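Local coordinates for protein putative dihydrodipicolinate synthase (PDB 2PCQ) that is of unestablished function but belongs to the dihydrodipicolinate synthase family of TIM-barrel proteins, at residues 1-13 and 191-205. Numbering follows the deposited sequence.
Sequences MILPPIPTPFDRE and GGILAAANLAPRAYR
The 2-3 part of strand 2-6 and strand 191-193 run parallel, I2 level with G192 and L3 level with I193, joined by backbone hydrogen bonds that step from one strand to the other. G192 N donates to M1 O (3.0 Å), almost in line with the carbonyl; L3 N then reaches G192 O at 3.1 Å, a straighter bond (166° at the hydrogen) lying in the carbonyl plane. A third, from L194 N to L3 O, is weak and bent. CA-H...O contacts accompany them, I193 CA lying 3.0 Å from L3 O.

Apolar packing differs on the two faces of this strand pair. I2 points to the face covered by the start of helix 201-212, with CG1 beside its own backbone N (chi1 -62°); CG1 and CD1 lie along the backbone of Y204 and R205, CG1 3.7 Å from R205 CA, while the CG2 branch meets A197 CB at 3.9 Å. A197 CB also touches P4 CB (4.0 Å) and is thus shared by both residues. On the other face L3 CB packs against I193 CG1. The P5 ring lies against the residues that follow strand 191-193, its CD 3.1 Å from L194 O and its CG close to A195. The N198 side chain sits among P4, P5, I6 and P7.

R205 lies near M1, but its guanidinium forms salt bridges with D33 and D209. First and last strands of the eight-stranded parallel barrel meet here, closing it: strand 36-37 flanks 2-6 on the other side, strand 172-175 flanks 191-193, and helices 18-28 and 216-247 pack against P7.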
loop_
_atom_site.group_PDB
_atom_site.type_symbol
_atom_site.label_atom_id
_atom_site.label_comp_id
_atom_site.label_asym_id
_atom_site.label_seq_id
_atom_site.Cartn_x
_atom_site.Cartn_y
_atom_site.Cartn_z
HETATM N N MSE A 1 30.470 -12.262 -5.031
HETATM C CA MSE A 1 31.397 -11.164 -4.642
HETATM C C MSE A 1 30.742 -10.192 -3.679
HETATM O O MSE A 1 29.535 -10.261 -3.423
HETATM C CB MSE A 1 31.861 -10.399 -5.879
HETATM C CG MSE A 1 32.495 -11.271 -6.932
HETATM SE SE MSE A 1 33.233 -10.175 -8.329
HETATM C CE MSE A 1 31.592 -9.906 -9.345
ATOM N N ILE A 2 31.552 -9.283 -3.154
ATOM C CA ILE A 2 31.089 -8.257 -2.232
ATOM C C ILE A 2 31.496 -6.915 -2.821
ATOM O O ILE A 2 32.686 -6.655 -3.020
ATOM C CB ILE A 2 31.758 -8.391 -0.836
ATOM C CG1 ILE A 2 31.397 -9.739 -0.190
ATOM C CG2 ILE A 2 31.337 -7.224 0.058
ATOM C CD1 ILE A 2 29.895 -9.916 0.047
ATOM N N LEU A 3 30.506 -6.084 -3.124
ATOM C CA LEU A 3 30.770 -4.763 -3.680
ATOM C C LEU A 3 30.007 -3.710 -2.902
ATOM O O LEU A 3 28.853 -3.905 -2.540
ATOM C CB LEU A 3 30.346 -4.671 -5.151
ATOM C CG LEU A 3 31.068 -5.535 -6.179
ATOM C CD1 LEU A 3 30.504 -6.951 -6.168
ATOM C CD2 LEU A 3 30.896 -4.909 -7.551
ATOM N N PRO A 4 30.652 -2.574 -2.616
ATOM C CA PRO A 4 29.915 -1.557 -1.875
ATOM C C PRO A 4 29.416 -0.442 -2.790
ATOM O O PRO A 4 30.069 -0.096 -3.775
ATOM C CB PRO A 4 30.956 -1.041 -0.898
ATOM C CG PRO A 4 32.187 -0.998 -1.776
ATOM C CD PRO A 4 32.106 -2.329 -2.532
ATOM N N PRO A 5 28.227 0.102 -2.498
ATOM C CA PRO A 5 27.698 1.193 -3.318
ATOM C C PRO A 5 28.296 2.441 -2.663
ATOM O O PRO A 5 27.751 2.960 -1.687
ATOM C CB PRO A 5 26.188 1.082 -3.108
ATOM C CG PRO A 5 26.087 0.590 -1.696
ATOM C CD PRO A 5 27.174 -0.473 -1.640
ATOM N N ILE A 6 29.430 2.910 -3.174
ATOM C CA ILE A 6 30.067 4.068 -2.566
ATOM C C ILE A 6 29.269 5.358 -2.706
ATOM O O ILE A 6 28.688 5.642 -3.754
ATOM C CB ILE A 6 31.498 4.307 -3.118
ATOM C CG1 ILE A 6 31.449 4.693 -4.596
ATOM C CG2 ILE A 6 32.344 3.053 -2.921
ATOM C CD1 ILE A 6 32.787 5.174 -5.127
ATOM N N PRO A 7 29.216 6.152 -1.630
ATOM C CA PRO A 7 28.474 7.409 -1.692
ATOM C C PRO A 7 29.234 8.424 -2.531
ATOM O O PRO A 7 30.426 8.251 -2.791
ATOM C CB PRO A 7 28.370 7.820 -0.224
ATOM C CG PRO A 7 29.629 7.277 0.364
ATOM C CD PRO A 7 29.727 5.904 -0.269
ATOM N N THR A 8 28.535 9.460 -2.982
ATOM C CA THR A 8 29.154 10.517 -3.769
ATOM C C THR A 8 29.236 11.727 -2.845
ATOM O O THR A 8 28.215 12.284 -2.443
ATOM C CB THR A 8 28.315 10.865 -5.008
ATOM O OG1 THR A 8 28.197 9.702 -5.838
ATOM C CG2 THR A 8 28.984 11.982 -5.804
ATOM N N PRO A 9 30.460 12.138 -2.486
ATOM C CA PRO A 9 30.713 13.275 -1.597
ATOM C C PRO A 9 30.322 14.657 -2.100
ATOM O O PRO A 9 30.573 15.004 -3.249
ATOM C CB PRO A 9 32.222 13.192 -1.341
ATOM C CG PRO A 9 32.556 11.751 -1.607
ATOM C CD PRO A 9 31.721 11.453 -2.820
ATOM N N PHE A 10 29.703 15.430 -1.210
ATOM C CA PHE A 10 29.311 16.816 -1.461
ATOM C C PHE A 10 29.806 17.530 -0.202
ATOM O O PHE A 10 29.859 16.914 0.863
ATOM C CB PHE A 10 27.782 16.983 -1.513
ATOM C CG PHE A 10 27.119 16.303 -2.677
ATOM C CD1 PHE A 10 27.218 16.830 -3.961
ATOM C CD2 PHE A 10 26.387 15.129 -2.486
ATOM C CE1 PHE A 10 26.598 16.200 -5.043
ATOM C CE2 PHE A 10 25.765 14.491 -3.553
ATOM C CZ PHE A 10 25.870 15.026 -4.839
ATOM N N ASP A 11 30.190 18.800 -0.304
ATOM C CA ASP A 11 30.593 19.512 0.904
ATOM C C ASP A 11 29.275 19.915 1.560
ATOM O O ASP A 11 28.209 19.579 1.045
ATOM C CB ASP A 11 31.446 20.752 0.593
ATOM C CG ASP A 11 30.778 21.707 -0.380
ATOM O OD1 ASP A 11 29.539 21.864 -0.334
ATOM O OD2 ASP A 11 31.511 22.319 -1.186
ATOM N N ARG A 12 29.336 20.626 2.682
ATOM C CA ARG A 12 28.121 21.041 3.380
ATOM C C ARG A 12 27.182 21.914 2.548
ATOM O O ARG A 12 25.971 21.923 2.783
ATOM C CB ARG A 12 28.477 21.769 4.679
ATOM C CG ARG A 12 28.864 20.842 5.823
ATOM C CD ARG A 12 29.300 21.632 7.048
ATOM N NE ARG A 12 29.647 20.768 8.171
ATOM C CZ ARG A 12 28.766 20.072 8.882
ATOM N NH1 ARG A 12 27.474 20.131 8.592
ATOM N NH2 ARG A 12 29.179 19.314 9.884
ATOM N N GLU A 13 27.732 22.643 1.581
ATOM C CA GLU A 13 26.914 23.509 0.733
ATOM C C GLU A 13 26.292 22.761 -0.447
ATOM O O GLU A 13 25.492 23.325 -1.196
ATOM C CB GLU A 13 27.742 24.689 0.216
ATOM C CG GLU A 13 28.107 25.721 1.276
ATOM C CD GLU A 13 29.009 25.161 2.361
ATOM O OE1 GLU A 13 30.090 24.629 2.025
ATOM O OE2 GLU A 13 28.640 25.259 3.552
ATOM N N GLY A 191 26.178 -13.001 -4.601
ATOM C CA GLY A 191 26.840 -12.184 -3.605
ATOM C C GLY A 191 25.992 -11.004 -3.195
ATOM O O GLY A 191 24.772 -11.009 -3.373
ATOM N N GLY A 192 26.643 -9.983 -2.649
ATOM C CA GLY A 192 25.915 -8.810 -2.218
ATOM C C GLY A 192 26.591 -7.492 -2.533
ATOM O O GLY A 192 27.816 -7.359 -2.458
ATOM N N ILE A 193 25.774 -6.522 -2.925
ATOM C CA ILE A 193 26.234 -5.171 -3.214
ATOM C C ILE A 193 25.517 -4.437 -2.090
ATOM O O ILE A 193 24.356 -4.045 -2.214
ATOM C CB ILE A 193 25.768 -4.707 -4.605
ATOM C CG1 ILE A 193 26.396 -5.613 -5.672
ATOM C CG2 ILE A 193 26.167 -3.250 -4.836
ATOM C CD1 ILE A 193 26.038 -5.255 -7.106
ATOM N N LEU A 194 26.229 -4.290 -0.976
ATOM C CA LEU A 194 25.666 -3.722 0.238
ATOM C C LEU A 194 26.282 -2.436 0.750
ATOM O O LEU A 194 27.502 -2.309 0.832
ATOM C CB LEU A 194 25.770 -4.775 1.341
ATOM C CG LEU A 194 25.371 -6.202 0.956
ATOM C CD1 LEU A 194 25.879 -7.195 1.998
ATOM C CD2 LEU A 194 23.857 -6.280 0.837
ATOM N N ALA A 195 25.422 -1.497 1.127
ATOM C CA ALA A 195 25.866 -0.227 1.680
ATOM C C ALA A 195 26.702 -0.510 2.928
ATOM O O ALA A 195 27.664 0.196 3.213
ATOM C CB ALA A 195 24.658 0.639 2.043
ATOM N N ALA A 196 26.331 -1.554 3.663
ATOM C CA ALA A 196 27.043 -1.924 4.882
ATOM C C ALA A 196 28.466 -2.389 4.585
ATOM O O ALA A 196 29.316 -2.406 5.475
ATOM C CB ALA A 196 26.277 -3.013 5.630
ATOM N N ALA A 197 28.726 -2.762 3.333
ATOM C CA ALA A 197 30.056 -3.206 2.937
ATOM C C ALA A 197 31.011 -2.017 2.842
ATOM O O ALA A 197 32.214 -2.196 2.651
ATOM C CB ALA A 197 30.002 -3.950 1.608
ATOM N N ASN A 198 30.471 -0.804 2.954
ATOM C CA ASN A 198 31.301 0.400 2.937
ATOM C C ASN A 198 31.971 0.493 4.312
ATOM O O ASN A 198 33.018 1.122 4.466
ATOM C CB ASN A 198 30.462 1.674 2.770
ATOM C CG ASN A 198 29.980 1.896 1.351
ATOM O OD1 ASN A 198 28.804 1.702 1.045
ATOM N ND2 ASN A 198 30.885 2.315 0.481
ATOM N N LEU A 199 31.346 -0.130 5.307
ATOM C CA LEU A 199 31.841 -0.080 6.679
ATOM C C LEU A 199 32.554 -1.338 7.157
ATOM O O LEU A 199 33.600 -1.252 7.803
ATOM C CB LEU A 199 30.680 0.238 7.627
ATOM C CG LEU A 199 29.829 1.467 7.276
ATOM C CD1 LEU A 199 28.672 1.587 8.258
ATOM C CD2 LEU A 199 30.684 2.723 7.303
ATOM N N ALA A 200 31.987 -2.503 6.859
ATOM C CA ALA A 200 32.591 -3.765 7.277
ATOM C C ALA A 200 32.714 -4.725 6.097
ATOM O O ALA A 200 32.192 -5.838 6.134
ATOM C CB ALA A 200 31.751 -4.401 8.385
ATOM N N PRO A 201 33.418 -4.307 5.032
ATOM C CA PRO A 201 33.594 -5.151 3.844
ATOM C C PRO A 201 34.169 -6.542 4.109
ATOM O O PRO A 201 33.751 -7.518 3.484
ATOM C CB PRO A 201 34.493 -4.304 2.941
ATOM C CG PRO A 201 35.258 -3.441 3.921
ATOM C CD PRO A 201 34.186 -3.055 4.909
ATOM N N ARG A 202 35.123 -6.638 5.030
ATOM C CA ARG A 202 35.726 -7.930 5.345
ATOM C C ARG A 202 34.748 -8.863 6.056
ATOM O O ARG A 202 34.819 -10.077 5.895
ATOM C CB ARG A 202 36.999 -7.742 6.192
ATOM C CG ARG A 202 38.191 -7.194 5.393
ATOM C CD ARG A 202 39.448 -6.981 6.251
ATOM N NE ARG A 202 39.209 -6.024 7.329
ATOM C CZ ARG A 202 38.892 -6.360 8.575
ATOM N NH1 ARG A 202 38.784 -7.638 8.918
ATOM N NH2 ARG A 202 38.654 -5.414 9.473
ATOM N N ALA A 203 33.820 -8.300 6.824
ATOM C CA ALA A 203 32.852 -9.123 7.544
ATOM C C ALA A 203 31.872 -9.804 6.593
ATOM O O ALA A 203 31.614 -11.002 6.709
ATOM C CB ALA A 203 32.098 -8.278 8.558
ATOM N N TYR A 204 31.324 -9.043 5.651
ATOM C CA TYR A 204 30.382 -9.615 4.698
ATOM C C TYR A 204 31.082 -10.624 3.795
ATOM O O TYR A 204 30.478 -11.601 3.361
ATOM C CB TYR A 204 29.709 -8.497 3.896
ATOM C CG TYR A 204 28.674 -7.768 4.730
ATOM C CD1 TYR A 204 27.433 -8.353 4.998
ATOM C CD2 TYR A 204 28.968 -6.544 5.331
ATOM C CE1 TYR A 204 26.514 -7.739 5.850
ATOM C CE2 TYR A 204 28.056 -5.924 6.188
ATOM C CZ TYR A 204 26.834 -6.529 6.442
ATOM O OH TYR A 204 25.938 -5.931 7.294
ATOM N N ARG A 205 32.364 -10.395 3.532
ATOM C CA ARG A 205 33.155 -11.312 2.712
ATOM C C ARG A 205 33.302 -12.635 3.476
ATOM O O ARG A 205 33.170 -13.722 2.909
ATOM C CB ARG A 205 34.544 -10.718 2.458
ATOM C CG ARG A 205 35.520 -11.669 1.780
ATOM C CD ARG A 205 35.234 -11.749 0.292
ATOM N NE ARG A 205 34.817 -13.074 -0.133
ATOM C CZ ARG A 205 34.484 -13.383 -1.382
ATOM N NH1 ARG A 205 34.517 -12.455 -2.331
ATOM N NH2 ARG A 205 34.125 -14.623 -1.683
#